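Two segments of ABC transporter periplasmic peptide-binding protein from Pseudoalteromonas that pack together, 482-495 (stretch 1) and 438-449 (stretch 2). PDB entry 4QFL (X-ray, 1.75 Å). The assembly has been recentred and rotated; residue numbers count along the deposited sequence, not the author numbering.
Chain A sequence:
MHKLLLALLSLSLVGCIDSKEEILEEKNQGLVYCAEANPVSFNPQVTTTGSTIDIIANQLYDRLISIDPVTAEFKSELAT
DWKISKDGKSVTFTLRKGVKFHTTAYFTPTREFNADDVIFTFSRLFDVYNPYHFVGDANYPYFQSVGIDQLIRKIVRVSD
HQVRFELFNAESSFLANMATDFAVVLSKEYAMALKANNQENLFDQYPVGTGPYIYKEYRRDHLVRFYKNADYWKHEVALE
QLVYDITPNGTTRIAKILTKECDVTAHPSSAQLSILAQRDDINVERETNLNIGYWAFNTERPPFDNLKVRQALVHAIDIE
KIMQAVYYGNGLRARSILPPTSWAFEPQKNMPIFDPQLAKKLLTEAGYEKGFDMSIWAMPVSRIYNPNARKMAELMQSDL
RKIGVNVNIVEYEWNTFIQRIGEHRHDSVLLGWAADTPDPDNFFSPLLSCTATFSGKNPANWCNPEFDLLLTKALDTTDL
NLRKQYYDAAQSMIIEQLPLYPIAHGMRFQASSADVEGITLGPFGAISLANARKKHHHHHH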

ATOM      1  N   LEU A 482      18.474  10.822 -15.483  1.00 25.10           N
ATOM      2  CA  LEU A 482      17.385  11.655 -15.982  1.00 24.47           C
ATOM      3  C   LEU A 482      16.150  11.548 -15.075  1.00 23.23           C
ATOM      4  O   LEU A 482      15.595  12.563 -14.655  1.00 21.74           O
ATOM      5  CB  LEU A 482      17.056  11.280 -17.430  1.00 26.55           C
ATOM      6  CG  LEU A 482      18.268  11.428 -18.363  1.00 33.05           C
ATOM      7  CD1 LEU A 482      18.113  10.708 -19.723  1.00 31.58           C
ATOM      8  CD2 LEU A 482      18.571  12.913 -18.551  1.00 31.60           C
ATOM      9  N   ARG A 483      15.749  10.319 -14.756  1.00 21.07           N
ATOM     10  CA  ARG A 483      14.640  10.085 -13.828  1.00 21.13           C
ATOM     11  C   ARG A 483      14.802  10.916 -12.559  1.00 19.84           C
ATOM     12  O   ARG A 483      13.874  11.598 -12.121  1.00 19.49           O
ATOM     13  CB  ARG A 483      14.521   8.589 -13.485  1.00 21.51           C
ATOM     14  CG  ARG A 483      14.231   7.689 -14.707  1.00 20.84           C
ATOM     15  CD  ARG A 483      13.732   6.309 -14.320  1.00 19.48           C
ATOM     16  NE  ARG A 483      12.428   6.384 -13.668  1.00 16.55           N
ATOM     17  CZ  ARG A 483      11.886   5.407 -12.950  1.00 19.09           C
ATOM     18  NH1 ARG A 483      12.531   4.259 -12.790  1.00 18.74           N
ATOM     19  NH2 ARG A 483      10.693   5.586 -12.393  1.00 18.10           N
ATOM     20  N   LYS A 484      15.990  10.882 -11.969  1.00 22.83           N
ATOM     21  CA  LYS A 484      16.193  11.595 -10.715  1.00 21.28           C
ATOM     22  C   LYS A 484      16.088  13.116 -10.856  1.00 19.85           C
ATOM     23  O   LYS A 484      15.652  13.801  -9.938  1.00 19.74           O
ATOM     24  CB  LYS A 484      17.498  11.202 -10.034  1.00 21.70           C
ATOM     25  CG  LYS A 484      17.589  11.779  -8.627  1.00 22.86           C
ATOM     26  CD  LYS A 484      18.978  11.633  -8.015  1.00 29.14           C
ATOM     27  CE  LYS A 484      19.244  12.735  -6.975  1.00 25.71           C
ATOM     28  NZ  LYS A 484      18.568  12.435  -5.699  1.00 28.46           N
ATOM     29  N   GLN A 485      16.469  13.646 -12.010  1.00 22.92           N
ATOM     30  CA  GLN A 485      16.290  15.076 -12.265  1.00 23.82           C
ATOM     31  C   GLN A 485      14.833  15.464 -12.118  1.00 19.36           C
ATOM     32  O   GLN A 485      14.484  16.438 -11.453  1.00 19.73           O
ATOM     33  CB  GLN A 485      16.741  15.429 -13.675  1.00 23.46           C
ATOM     34  CG  GLN A 485      18.225  15.627 -13.806  1.00 31.13           C
ATOM     35  CD  GLN A 485      18.600  16.075 -15.190  1.00 33.82           C
ATOM     36  OE1 GLN A 485      18.077  15.558 -16.180  1.00 36.87           O
ATOM     37  NE2 GLN A 485      19.488  17.062 -15.276  1.00 38.79           N
ATOM     38  N   TYR A 486      13.975  14.685 -12.754  1.00 18.98           N
ATOM     39  CA  TYR A 486      12.550  14.924 -12.647  1.00 18.76           C
ATOM     40  C   TYR A 486      12.044  14.648 -11.234  1.00 19.02           C
ATOM     41  O   TYR A 486      11.265  15.426 -10.690  1.00 17.06           O
ATOM     42  CB  TYR A 486      11.795  14.114 -13.705  1.00 20.24           C
ATOM     43  CG  TYR A 486      12.127  14.592 -15.095  1.00 18.92           C
ATOM     44  CD1 TYR A 486      11.877  15.907 -15.463  1.00 21.11           C
ATOM     45  CD2 TYR A 486      12.709  13.752 -16.032  1.00 21.10           C
ATOM     46  CE1 TYR A 486      12.189  16.373 -16.731  1.00 24.60           C
ATOM     47  CE2 TYR A 486      13.026  14.214 -17.313  1.00 22.82           C
ATOM     48  CZ  TYR A 486      12.761  15.527 -17.651  1.00 22.42           C
ATOM     49  OH  TYR A 486      13.066  16.013 -18.905  1.00 30.74           O
ATOM     50  N   TYR A 487      12.504  13.557 -10.633  1.00 19.35           N
ATOM     51  CA  TYR A 487      12.118  13.268  -9.258  1.00 19.27           C
ATOM     52  C   TYR A 487      12.634  14.333  -8.307  1.00 19.89           C
ATOM     53  O   TYR A 487      11.985  14.639  -7.317  1.00 18.83           O
ATOM     54  CB  TYR A 487      12.542  11.861  -8.834  1.00 16.91           C
ATOM     55  CG  TYR A 487      11.735  10.816  -9.546  1.00 17.65           C
ATOM     56  CD1 TYR A 487      10.353  10.945  -9.652  1.00 19.23           C
ATOM     57  CD2 TYR A 487      12.341   9.724 -10.155  1.00 20.33           C
ATOM     58  CE1 TYR A 487       9.598  10.009 -10.328  1.00 19.97           C
ATOM     59  CE2 TYR A 487      11.592   8.774 -10.831  1.00 17.41           C
ATOM     60  CZ  TYR A 487      10.221   8.926 -10.918  1.00 18.32           C
ATOM     61  OH  TYR A 487       9.464   7.991 -11.592  1.00 22.50           O
ATOM     62  N   ASP A 488      13.792  14.915  -8.612  1.00 18.12           N
ATOM     63  CA  ASP A 488      14.265  16.050  -7.829  1.00 19.60           C
ATOM     64  C   ASP A 488      13.277  17.208  -7.906  1.00 19.11           C
ATOM     65  O   ASP A 488      12.914  17.805  -6.890  1.00 18.96           O
ATOM     66  CB  ASP A 488      15.639  16.524  -8.315  1.00 21.39           C
ATOM     67  CG  ASP A 488      16.757  15.594  -7.909  1.00 24.98           C
ATOM     68  OD1 ASP A 488      16.534  14.773  -7.008  1.00 25.74           O
ATOM     69  OD2 ASP A 488      17.862  15.685  -8.482  1.00 26.35           O
ATOM     70  N   ALA A 489      12.856  17.536  -9.121  1.00 17.69           N
ATOM     71  CA  ALA A 489      11.976  18.674  -9.305  1.00 18.13           C
ATOM     72  C   ALA A 489      10.646  18.384  -8.617  1.00 19.40           C
ATOM     73  O   ALA A 489       9.994  19.289  -8.086  1.00 19.62           O
ATOM     74  CB  ALA A 489      11.783  18.964 -10.797  1.00 18.92           C
ATOM     75  N   ALA A 490      10.253  17.111  -8.620  1.00 18.20           N
ATOM     76  CA  ALA A 490       8.983  16.708  -8.034  1.00 17.03           C
ATOM     77  C   ALA A 490       8.996  16.877  -6.521  1.00 18.56           C
ATOM     78  O   ALA A 490       8.023  17.349  -5.924  1.00 18.43           O
ATOM     79  CB  ALA A 490       8.660  15.273  -8.403  1.00 17.43           C
ATOM     80  N   GLN A 491      10.094  16.473  -5.894  1.00 18.67           N
ATOM     81  CA  GLN A 491      10.200  16.582  -4.448  1.00 16.52           C
ATOM     82  C   GLN A 491      10.150  18.043  -4.036  1.00 19.81           C
ATOM     83  O   GLN A 491       9.526  18.398  -3.035  1.00 19.77           O
ATOM     84  CB  GLN A 491      11.485  15.928  -3.941  1.00 16.59           C
ATOM     85  CG  GLN A 491      11.471  14.431  -4.045  1.00 15.59           C
ATOM     86  CD  GLN A 491      12.834  13.817  -3.836  1.00 17.22           C
ATOM     87  OE1 GLN A 491      13.221  13.524  -2.712  1.00 20.89           O
ATOM     88  NE2 GLN A 491      13.564  13.611  -4.916  1.00 17.08           N
ATOM     89  N   SER A 492      10.810  18.891  -4.816  1.00 19.75           N
ATOM     90  CA  SER A 492      10.844  20.322  -4.529  1.00 21.52           C
ATOM     91  C   SER A 492       9.459  20.976  -4.596  1.00 21.77           C
ATOM     92  O   SER A 492       9.102  21.808  -3.747  1.00 21.33           O
ATOM     93  CB  SER A 492      11.805  21.025  -5.479  1.00 23.34           C
ATOM     94  OG  SER A 492      13.132  20.633  -5.198  1.00 27.40           O
ATOM     95  N   MET A 493       8.690  20.589  -5.608  1.00 21.24           N
ATOM     96  CA  MET A 493       7.371  21.158  -5.833  1.00 17.60           C
ATOM     97  C   MET A 493       6.447  20.818  -4.677  1.00 20.54           C
ATOM     98  O   MET A 493       5.685  21.658  -4.208  1.00 20.76           O
ATOM     99  CB  MET A 493       6.796  20.656  -7.157  1.00 19.10           C
ATOM    100  CG  MET A 493       5.607  21.466  -7.642  1.00 21.82           C
ATOM    101  SD  MET A 493       4.976  20.981  -9.258  1.00 27.16           S
ATOM    102  CE  MET A 493       6.380  21.340 -10.293  1.00 24.43           C
ATOM    103  N   ILE A 494       6.536  19.581  -4.206  1.00 18.80           N
ATOM    104  CA  ILE A 494       5.719  19.142  -3.093  1.00 18.11           C
ATOM    105  C   ILE A 494       5.985  20.002  -1.850  1.00 18.98           C
ATOM    106  O   ILE A 494       5.057  20.361  -1.127  1.00 18.20           O
ATOM    107  CB  ILE A 494       5.950  17.651  -2.821  1.00 18.30           C
ATOM    108  CG1 ILE A 494       5.409  16.831  -3.995  1.00 18.46           C
ATOM    109  CG2 ILE A 494       5.297  17.241  -1.516  1.00 17.36           C
ATOM    110  CD1 ILE A 494       5.772  15.339  -3.958  1.00 19.16           C
ATOM    111  N   ILE A 495       7.251  20.360  -1.630  1.00 20.43           N
ATOM    112  CA  ILE A 495       7.618  21.228  -0.513  1.00 21.68           C
ATOM    113  C   ILE A 495       7.172  22.665  -0.742  1.00 21.00           C
ATOM    114  O   ILE A 495       6.737  23.330   0.189  1.00 20.77           O
ATOM    115  CB  ILE A 495       9.137  21.205  -0.229  1.00 19.97           C
ATOM    116  CG1 ILE A 495       9.547  19.846   0.325  1.00 19.93           C
ATOM    117  CG2 ILE A 495       9.511  22.275   0.787  1.00 25.05           C
ATOM    118  CD1 ILE A 495       8.593  19.320   1.364  1.00 26.22           C
TER
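Stretch 2, residues 438-449: PDPDNFFSPLLS

The most distinctive feature of this contact is a two-pronged salt bridge at one end of an otherwise largely apolar strip: the guanidinium of Arg483 meets the carboxylate of Asp439 edge-on, with Arg483 NH2 donating to Asp439 OD1 and Arg483 NH1 to Asp439 OD2, both N to O distances being 2.9 Å. The same Arg483 NH2 also donates to Tyr487 OH one helical turn on, at 2.8 Å, so the arginine ties the phenol of its own helix to the acid of the other segment. Asp439 CA-CB points sideways, but the end of its side chain comes nearer to the helix; Asp439 OD1 also accepts from Asp441 N at 3.0 Å, a bond that spans the turn at the start of stretch 2.

Stretch 1 is continuous helix throughout. Stretch 2 is less regular: it leaves Pro438 and Asp439 as loop, passes through helical phi/psi at 440-442 without the regular bonds, and forms a weakly bonded helix around 445-448. The two segments run in the same general direction, since Tyr487 faces Pro440 (CA to CA 7.8 Å), Ala490 faces Phe444 (CA to CA 8.4 Å) and Ile494 faces Leu448 (CA to CA 9.1 Å). The spacing widens slightly along this register. Contacts on the helix come from Arg483, Tyr487, the neighbours Ala490 and Gln491, and Ile494, about one turn apart, so that they return to one side.

Tyr487 carries the next layer. Pro440 CB lies over one face of the Tyr487 ring, 4.2 Å from its centroid and 19° off the normal, a CH-pi contact. Tyr487 OH lies 3.3 Å from Asp441 CB, and a water bridges the two side chains, donating to Asp441 OD1 at 2.5 Å and accepting from Tyr487 OH at 2.8 Å. Asp441 OD1 further accepts from Ser445 OG at 2.7 Å, within stretch 2.

Phe444 has the largest covered area of any residue here. Its ring is nearly parallel to that of Tyr487, with planes at 10°, but the rings are slid apart and barely overlap: centroids are 5.4 Å apart, and Tyr487 CD1 lies 3.7 Å from Phe444 CE2. The small side chain of Ala490 brings its CB to 3.9 Å from Phe444 CE1. Gln491 CG, 4.0 Å from Phe444 CZ, and Ile494 CD1, 3.6 Å from Phe444 CE1, both meet the ring at its edge. Ile494 closes the strip, its CD1 also reaching Leu448 CD1 at 3.4 Å. In all, 409 Å² is buried between the segments.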

ATOM      1  N   PRO A 438      10.570  -0.522  -4.911  1.00 15.14           N
ATOM      2  CA  PRO A 438      11.645   0.459  -4.732  1.00 17.17           C
ATOM      3  C   PRO A 438      11.782   1.415  -5.941  1.00 19.19           C
ATOM      4  O   PRO A 438      12.742   2.193  -6.037  1.00 18.11           O
ATOM      5  CB  PRO A 438      12.875  -0.426  -4.574  1.00 16.45           C
ATOM      6  CG  PRO A 438      12.583  -1.579  -5.436  1.00 15.70           C
ATOM      7  CD  PRO A 438      11.096  -1.815  -5.378  1.00 15.37           C
ATOM      8  N   ASP A 439      10.821   1.366  -6.859  1.00 18.89           N
ATOM      9  CA  ASP A 439      10.769   2.366  -7.916  1.00 17.29           C
ATOM     10  C   ASP A 439      10.125   3.638  -7.375  1.00 17.03           C
ATOM     11  O   ASP A 439       8.976   3.617  -6.947  1.00 19.27           O
ATOM     12  CB  ASP A 439      10.011   1.858  -9.144  1.00 17.01           C
ATOM     13  CG  ASP A 439      10.184   2.770 -10.332  1.00 18.81           C
ATOM     14  OD1 ASP A 439       9.663   3.891 -10.283  1.00 17.45           O
ATOM     15  OD2 ASP A 439      10.860   2.388 -11.306  1.00 22.28           O
ATOM     16  N   PRO A 440      10.871   4.756  -7.399  1.00 18.52           N
ATOM     17  CA  PRO A 440      10.444   6.051  -6.837  1.00 16.54           C
ATOM     18  C   PRO A 440       9.091   6.546  -7.360  1.00 16.82           C
ATOM     19  O   PRO A 440       8.405   7.304  -6.681  1.00 18.78           O
ATOM     20  CB  PRO A 440      11.564   7.012  -7.270  1.00 19.21           C
ATOM     21  CG  PRO A 440      12.753   6.138  -7.456  1.00 20.69           C
ATOM     22  CD  PRO A 440      12.214   4.841  -7.999  1.00 18.38           C
ATOM     23  N   ASP A 441       8.706   6.133  -8.553  1.00 16.71           N
ATOM     24  CA  ASP A 441       7.418   6.554  -9.073  1.00 18.27           C
ATOM     25  C   ASP A 441       6.297   6.119  -8.140  1.00 16.56           C
ATOM     26  O   ASP A 441       5.209   6.702  -8.142  1.00 17.49           O
ATOM     27  CB  ASP A 441       7.167   5.972 -10.459  1.00 16.95           C
ATOM     28  CG  ASP A 441       5.764   6.244 -10.937  1.00 18.55           C
ATOM     29  OD1 ASP A 441       5.516   7.387 -11.371  1.00 17.45           O
ATOM     30  OD2 ASP A 441       4.908   5.330 -10.854  1.00 19.13           O
ATOM     31  N   ASN A 442       6.564   5.082  -7.353  1.00 18.39           N
ATOM     32  CA  ASN A 442       5.562   4.527  -6.440  1.00 17.34           C
ATOM     33  C   ASN A 442       5.180   5.487  -5.299  1.00 17.50           C
ATOM     34  O   ASN A 442       4.124   5.341  -4.677  1.00 17.04           O
ATOM     35  CB  ASN A 442       6.018   3.158  -5.903  1.00 16.65           C
ATOM     36  CG  ASN A 442       4.915   2.426  -5.134  1.00 16.11           C
ATOM     37  OD1 ASN A 442       3.947   1.931  -5.717  1.00 17.72           O
ATOM     38  ND2 ASN A 442       5.071   2.343  -3.829  1.00 13.23           N
ATOM     39  N   PHE A 443       6.022   6.487  -5.046  1.00 16.19           N
ATOM     40  CA  PHE A 443       5.715   7.511  -4.050  1.00 16.05           C
ATOM     41  C   PHE A 443       4.997   8.701  -4.675  1.00 18.16           C
ATOM     42  O   PHE A 443       4.611   9.630  -3.973  1.00 19.64           O
ATOM     43  CB  PHE A 443       6.993   8.015  -3.368  1.00 16.74           C
ATOM     44  CG  PHE A 443       7.447   7.163  -2.218  1.00 16.24           C
ATOM     45  CD1 PHE A 443       6.873   7.312  -0.960  1.00 18.10           C
ATOM     46  CD2 PHE A 443       8.438   6.210  -2.392  1.00 15.04           C
ATOM     47  CE1 PHE A 443       7.272   6.531   0.109  1.00 15.59           C
ATOM     48  CE2 PHE A 443       8.847   5.430  -1.335  1.00 15.85           C
ATOM     49  CZ  PHE A 443       8.263   5.587  -0.081  1.00 14.80           C
ATOM     50  N   PHE A 444       4.827   8.678  -5.992  1.00 14.92           N
ATOM     51  CA  PHE A 444       4.305   9.845  -6.689  1.00 16.40           C
ATOM     52  C   PHE A 444       3.026   9.545  -7.429  1.00 16.96           C
ATOM     53  O   PHE A 444       1.972  10.077  -7.103  1.00 16.84           O
ATOM     54  CB  PHE A 444       5.353  10.398  -7.644  1.00 15.01           C
ATOM     55  CG  PHE A 444       6.561  10.956  -6.946  1.00 16.77           C
ATOM     56  CD1 PHE A 444       6.497  12.184  -6.289  1.00 20.57           C
ATOM     57  CD2 PHE A 444       7.747  10.258  -6.932  1.00 17.17           C
ATOM     58  CE1 PHE A 444       7.608  12.709  -5.649  1.00 16.67           C
ATOM     59  CE2 PHE A 444       8.867  10.774  -6.295  1.00 16.46           C
ATOM     60  CZ  PHE A 444       8.797  11.998  -5.651  1.00 20.57           C
ATOM     61  N   SER A 445       3.115   8.675  -8.424  1.00 17.10           N
ATOM     62  CA  SER A 445       1.951   8.379  -9.242  1.00 18.86           C
ATOM     63  C   SER A 445       0.726   7.842  -8.471  1.00 18.46           C
ATOM     64  O   SER A 445      -0.392   8.270  -8.742  1.00 20.63           O
ATOM     65  CB  SER A 445       2.332   7.494 -10.428  1.00 16.23           C
ATOM     66  OG  SER A 445       3.014   8.266 -11.407  1.00 17.81           O
ATOM     67  N   PRO A 446       0.921   6.927  -7.497  1.00 17.34           N
ATOM     68  CA  PRO A 446      -0.261   6.417  -6.781  1.00 16.24           C
ATOM     69  C   PRO A 446      -0.787   7.360  -5.704  1.00 19.26           C
ATOM     70  O   PRO A 446      -1.753   7.012  -5.022  1.00 22.51           O
ATOM     71  CB  PRO A 446       0.247   5.140  -6.094  1.00 16.31           C
ATOM     72  CG  PRO A 446       1.611   4.866  -6.673  1.00 18.33           C
ATOM     73  CD  PRO A 446       2.145   6.198  -7.133  1.00 18.65           C
ATOM     74  N   LEU A 447      -0.166   8.522  -5.539  1.00 16.97           N
ATOM     75  CA  LEU A 447      -0.458   9.368  -4.395  1.00 19.08           C
ATOM     76  C   LEU A 447      -0.941  10.729  -4.792  1.00 18.88           C
ATOM     77  O   LEU A 447      -2.022  11.145  -4.395  1.00 21.68           O
ATOM     78  CB  LEU A 447       0.803   9.568  -3.567  1.00 20.07           C
ATOM     79  CG  LEU A 447       0.837   8.939  -2.186  1.00 21.18           C
ATOM     80  CD1 LEU A 447       0.543   7.457  -2.293  1.00 22.53           C
ATOM     81  CD2 LEU A 447       2.183   9.191  -1.550  1.00 19.56           C
ATOM     82  N   LEU A 448      -0.106  11.429  -5.558  1.00 18.54           N
ATOM     83  CA  LEU A 448      -0.307  12.850  -5.854  1.00 17.60           C
ATOM     84  C   LEU A 448      -0.685  13.217  -7.301  1.00 18.34           C
ATOM     85  O   LEU A 448      -0.909  14.388  -7.601  1.00 19.68           O
ATOM     86  CB  LEU A 448       0.936  13.641  -5.435  1.00 18.56           C
ATOM     87  CG  LEU A 448       1.135  13.803  -3.929  1.00 18.75           C
ATOM     88  CD1 LEU A 448       2.442  14.508  -3.636  1.00 21.71           C
ATOM     89  CD2 LEU A 448      -0.022  14.557  -3.311  1.00 19.55           C
ATOM     90  N   SER A 449      -0.780  12.236  -8.188  1.00 16.99           N
ATOM     91  CA  SER A 449      -1.098  12.519  -9.587  1.00 17.33           C
ATOM     92  C   SER A 449      -2.562  12.879  -9.792  1.00 17.01           C
ATOM     93  O   SER A 449      -3.384  12.691  -8.906  1.00 18.29           O
ATOM     94  CB  SER A 449      -0.737  11.330 -10.474  1.00 18.94           C
ATOM     95  OG  SER A 449      -1.496  10.195 -10.095  1.00 18.16           O
TER
HETATM   96  O   HOH W   1       7.034   9.015 -12.440  1.00 19.30           O